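Local coordinates for protein TlmII (Streptoalloteichus hindustanus, PDB 4HVM) that takes part in tallysomycin biosynthesis as a protein with a condensation domain like those of nonribosomal peptide synthetases, and may bind phosphopantetheine, at residues A[36-48]-A[150-162]. Numbering follows the deposited sequence.
With SO4 (sulfate ion), chain F.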
# COMPACT_ATOMS: atom_id res chain seq x y z
N PHE A 36 -6.40 4.03 -7.46
CA PHE A 36 -6.57 5.11 -6.50
C PHE A 36 -6.74 4.64 -5.06
O PHE A 36 -7.33 3.59 -4.80
CB PHE A 36 -7.74 6.02 -6.90
CG PHE A 36 -7.39 7.03 -7.95
CD1 PHE A 36 -7.36 6.67 -9.28
CD2 PHE A 36 -7.07 8.33 -7.59
CE1 PHE A 36 -7.02 7.59 -10.25
CE2 PHE A 36 -6.73 9.26 -8.56
CZ PHE A 36 -6.71 8.89 -9.89
N ALA A 37 -6.22 5.44 -4.14
CA ALA A 37 -6.33 5.17 -2.72
C ALA A 37 -6.62 6.48 -2.00
O ALA A 37 -6.26 7.55 -2.49
CB ALA A 37 -5.05 4.55 -2.19
N ALA A 38 -7.25 6.39 -0.83
CA ALA A 38 -7.57 7.59 -0.07
C ALA A 38 -7.10 7.51 1.38
O ALA A 38 -7.34 6.52 2.07
CB ALA A 38 -9.07 7.86 -0.12
N ARG A 39 -6.42 8.56 1.83
CA ARG A 39 -6.04 8.69 3.23
C ARG A 39 -6.37 10.11 3.68
O ARG A 39 -6.60 10.99 2.84
CB ARG A 39 -4.54 8.42 3.41
CG ARG A 39 -4.11 7.03 2.98
CD ARG A 39 -4.77 5.95 3.81
NE ARG A 39 -5.10 4.77 3.02
CZ ARG A 39 -4.29 3.74 2.83
NH1 ARG A 39 -3.09 3.74 3.38
NH2 ARG A 39 -4.68 2.71 2.08
N GLY A 40 -6.40 10.35 4.98
CA GLY A 40 -6.73 11.67 5.49
C GLY A 40 -6.23 11.96 6.89
O GLY A 40 -6.04 11.05 7.70
N LEU A 41 -6.01 13.24 7.17
CA LEU A 41 -5.63 13.69 8.51
C LEU A 41 -6.76 14.53 9.10
O LEU A 41 -7.28 15.42 8.44
CB LEU A 41 -4.34 14.51 8.47
CG LEU A 41 -3.05 13.77 8.11
CD1 LEU A 41 -1.87 14.72 8.11
CD2 LEU A 41 -2.80 12.61 9.07
N LEU A 42 -7.13 14.23 10.34
CA LEU A 42 -8.19 14.98 11.01
C LEU A 42 -7.61 16.10 11.87
O LEU A 42 -6.83 15.85 12.78
CB LEU A 42 -9.04 14.04 11.87
CG LEU A 42 -10.04 14.70 12.82
CD1 LEU A 42 -11.03 15.56 12.06
CD2 LEU A 42 -10.76 13.64 13.63
N GLY A 43 -8.00 17.33 11.57
CA GLY A 43 -7.58 18.47 12.36
C GLY A 43 -8.69 18.93 13.29
O GLY A 43 -9.86 18.97 12.91
N SER A 44 -8.33 19.27 14.52
CA SER A 44 -9.31 19.68 15.51
C SER A 44 -8.85 20.91 16.29
O SER A 44 -7.77 20.90 16.88
CB SER A 44 -9.62 18.53 16.47
OG SER A 44 -10.74 18.85 17.29
N GLY A 45 -9.68 21.95 16.29
CA GLY A 45 -9.35 23.19 16.96
C GLY A 45 -9.80 24.37 16.13
O GLY A 45 -10.62 24.21 15.23
N ARG A 46 -9.27 25.56 16.42
CA ARG A 46 -9.59 26.73 15.62
C ARG A 46 -8.81 26.69 14.31
O ARG A 46 -7.60 26.91 14.28
CB ARG A 46 -9.28 28.02 16.39
CG ARG A 46 -9.94 28.08 17.75
CD ARG A 46 -9.88 29.48 18.36
NE ARG A 46 -10.07 29.45 19.80
CZ ARG A 46 -11.25 29.41 20.41
NH1 ARG A 46 -12.37 29.39 19.70
NH2 ARG A 46 -11.32 29.38 21.73
N ILE A 47 -9.52 26.39 13.22
CA ILE A 47 -8.88 26.21 11.92
C ILE A 47 -9.41 27.20 10.88
O ILE A 47 -10.61 27.28 10.64
CB ILE A 47 -9.08 24.77 11.39
CG1 ILE A 47 -8.54 23.75 12.40
CG2 ILE A 47 -8.41 24.60 10.03
CD1 ILE A 47 -8.87 22.32 12.04
N ASP A 48 -8.50 27.95 10.27
CA ASP A 48 -8.85 28.87 9.19
C ASP A 48 -8.87 28.12 7.86
O ASP A 48 -7.83 27.72 7.34
CB ASP A 48 -7.85 30.03 9.14
CG ASP A 48 -8.36 31.21 8.34
OD1 ASP A 48 -9.37 31.08 7.62
OD2 ASP A 48 -7.73 32.29 8.44
N ARG A 150 1.53 9.53 0.59
CA ARG A 150 0.23 10.13 0.83
C ARG A 150 0.23 10.94 2.13
O ARG A 150 -0.29 12.05 2.18
CB ARG A 150 -0.87 9.07 0.88
CG ARG A 150 -1.01 8.25 -0.39
CD ARG A 150 -2.25 7.37 -0.34
NE ARG A 150 -2.10 6.15 -1.13
CZ ARG A 150 -1.86 4.96 -0.61
NH1 ARG A 150 -1.76 4.80 0.70
NH2 ARG A 150 -1.72 3.90 -1.41
N TYR A 151 0.84 10.38 3.17
CA TYR A 151 0.92 11.07 4.45
C TYR A 151 2.00 12.14 4.45
O TYR A 151 1.93 13.10 5.22
CB TYR A 151 1.14 10.07 5.58
CG TYR A 151 -0.11 9.29 5.94
CD1 TYR A 151 -1.21 9.94 6.48
CD2 TYR A 151 -0.18 7.92 5.75
CE1 TYR A 151 -2.35 9.24 6.82
CE2 TYR A 151 -1.32 7.21 6.09
CZ TYR A 151 -2.40 7.88 6.63
OH TYR A 151 -3.53 7.18 6.96
N MSE A 152 3.01 11.97 3.60
CA MSE A 152 4.03 13.00 3.42
C MSE A 152 3.38 14.26 2.88
O MSE A 152 3.60 15.36 3.39
CB MSE A 152 5.13 12.52 2.47
CG MSE A 152 5.95 11.35 2.99
SE MSE A 152 7.49 10.95 1.86
CE MSE A 152 8.56 12.52 2.30
N VAL A 153 2.56 14.08 1.84
CA VAL A 153 1.86 15.19 1.21
C VAL A 153 0.89 15.85 2.18
O VAL A 153 0.85 17.07 2.30
CB VAL A 153 1.10 14.74 -0.05
CG1 VAL A 153 0.23 15.87 -0.59
CG2 VAL A 153 2.08 14.28 -1.12
N LEU A 154 0.11 15.03 2.88
CA LEU A 154 -0.85 15.53 3.86
C LEU A 154 -0.15 16.28 4.99
O LEU A 154 -0.64 17.31 5.46
CB LEU A 154 -1.69 14.39 4.44
CG LEU A 154 -2.73 13.75 3.51
CD1 LEU A 154 -3.45 12.61 4.20
CD2 LEU A 154 -3.71 14.79 3.02
N GLY A 155 0.99 15.75 5.42
CA GLY A 155 1.78 16.40 6.45
C GLY A 155 2.35 17.72 5.97
O GLY A 155 2.42 18.69 6.73
N ALA A 156 2.76 17.75 4.71
CA ALA A 156 3.34 18.95 4.12
C ALA A 156 2.34 20.10 4.05
O ALA A 156 2.72 21.27 4.17
CB ALA A 156 3.89 18.64 2.73
N VAL A 157 1.06 19.77 3.86
CA VAL A 157 0.02 20.78 3.80
C VAL A 157 -0.16 21.45 5.16
O VAL A 157 -0.27 22.68 5.25
CB VAL A 157 -1.33 20.19 3.33
CG1 VAL A 157 -2.42 21.25 3.37
CG2 VAL A 157 -1.19 19.60 1.94
N TRP A 158 -0.17 20.65 6.22
CA TRP A 158 -0.27 21.19 7.57
C TRP A 158 0.98 21.97 7.96
O TRP A 158 0.91 22.91 8.75
CB TRP A 158 -0.55 20.07 8.58
CG TRP A 158 -1.99 19.64 8.60
CD1 TRP A 158 -2.50 18.45 8.17
CD2 TRP A 158 -3.11 20.41 9.07
NE1 TRP A 158 -3.87 18.43 8.35
CE2 TRP A 158 -4.26 19.62 8.90
CE3 TRP A 158 -3.24 21.69 9.62
CZ2 TRP A 158 -5.53 20.07 9.26
CZ3 TRP A 158 -4.50 22.13 9.98
CH2 TRP A 158 -5.63 21.33 9.80
N GLN A 159 2.12 21.56 7.42
CA GLN A 159 3.36 22.29 7.64
C GLN A 159 3.28 23.69 7.03
O GLN A 159 3.73 24.67 7.63
CB GLN A 159 4.56 21.54 7.05
CG GLN A 159 5.09 20.41 7.93
CD GLN A 159 6.39 19.83 7.41
OE1 GLN A 159 6.82 20.12 6.29
NE2 GLN A 159 7.04 18.99 8.22
N ALA A 160 2.71 23.77 5.83
CA ALA A 160 2.55 25.04 5.14
C ALA A 160 1.57 25.94 5.88
O ALA A 160 1.70 27.16 5.85
CB ALA A 160 2.08 24.81 3.71
N TYR A 161 0.60 25.32 6.54
CA TYR A 161 -0.42 26.05 7.29
C TYR A 161 0.20 26.87 8.42
O TYR A 161 -0.29 27.95 8.76
CB TYR A 161 -1.46 25.08 7.84
CG TYR A 161 -2.58 25.73 8.64
CD1 TYR A 161 -3.66 26.31 8.00
CD2 TYR A 161 -2.55 25.74 10.03
CE1 TYR A 161 -4.68 26.90 8.72
CE2 TYR A 161 -3.57 26.32 10.76
CZ TYR A 161 -4.63 26.90 10.10
OH TYR A 161 -5.65 27.48 10.82
N TYR A 162 1.28 26.34 9.00
CA TYR A 162 1.96 27.01 10.10
C TYR A 162 3.21 27.75 9.63
O TYR A 162 3.90 28.39 10.43
CB TYR A 162 2.32 26.01 11.20
CG TYR A 162 1.16 25.61 12.07
CD1 TYR A 162 0.51 26.54 12.87
CD2 TYR A 162 0.70 24.30 12.09
CE1 TYR A 162 -0.55 26.18 13.67
CE2 TYR A 162 -0.37 23.93 12.89
CZ TYR A 162 -0.99 24.88 13.68
OH TYR A 162 -2.05 24.52 14.47
S SO4 F . -5.61 0.84 -0.40
O1 SO4 F . -6.43 -0.14 0.30
O2 SO4 F . -5.53 0.51 -1.82
O3 SO4 F . -6.22 2.17 -0.25
O4 SO4 F . -4.27 0.85 0.16
O HOH W 1 -6.30 8.11 6.88
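Over one face of the Arg39 guanidinium lies NH1 of Arg150, the two planes turned 61° apart, while a sulfate, probably from the crystallisation liquor, sits at its edge and takes two weak hydrogen bonds from Arg39 NH2. Ala37 CB covers one face of the Arg150 guanidinium. The anion, held by Arg39, probably offsets the charge of these two neighbouring guanidinium groups, whose NH1 atoms are both donors and do not bond each other. The bend of Arg39 at chi2 brings its CD to 3.6 Å from Tyr151 OH. That hydroxyl hydrogen-bonds to Glu391 and, through a water, to Gly40 N, and Gly40 O lies at the edge of the Tyr151 ring. Leu41 wedges between helix side chains, CD1 resting 3.7 Å from Leu154 CB and 3.8 Å from Trp158 CD1, CD2 against Tyr151. Gly43 CA comes within 4.0 Å of Trp158 CZ2, and Ile47 CD1 meets the indole edge at CH2. At the far end Asp48 N gives Tyr161 OH a nearly straight hydrogen bond (2.9 Å, 168°), tying the N-cap of helix 49-62 to helix 147-161. This is helix-on-sheet packing within the condensation domain: the axes of strand 36-44, between strands 133-141 and 385-388, and of 150-161 run in roughly the same direction, 34° apart, and the helix also packs on strand 133-141 and helix 49-62.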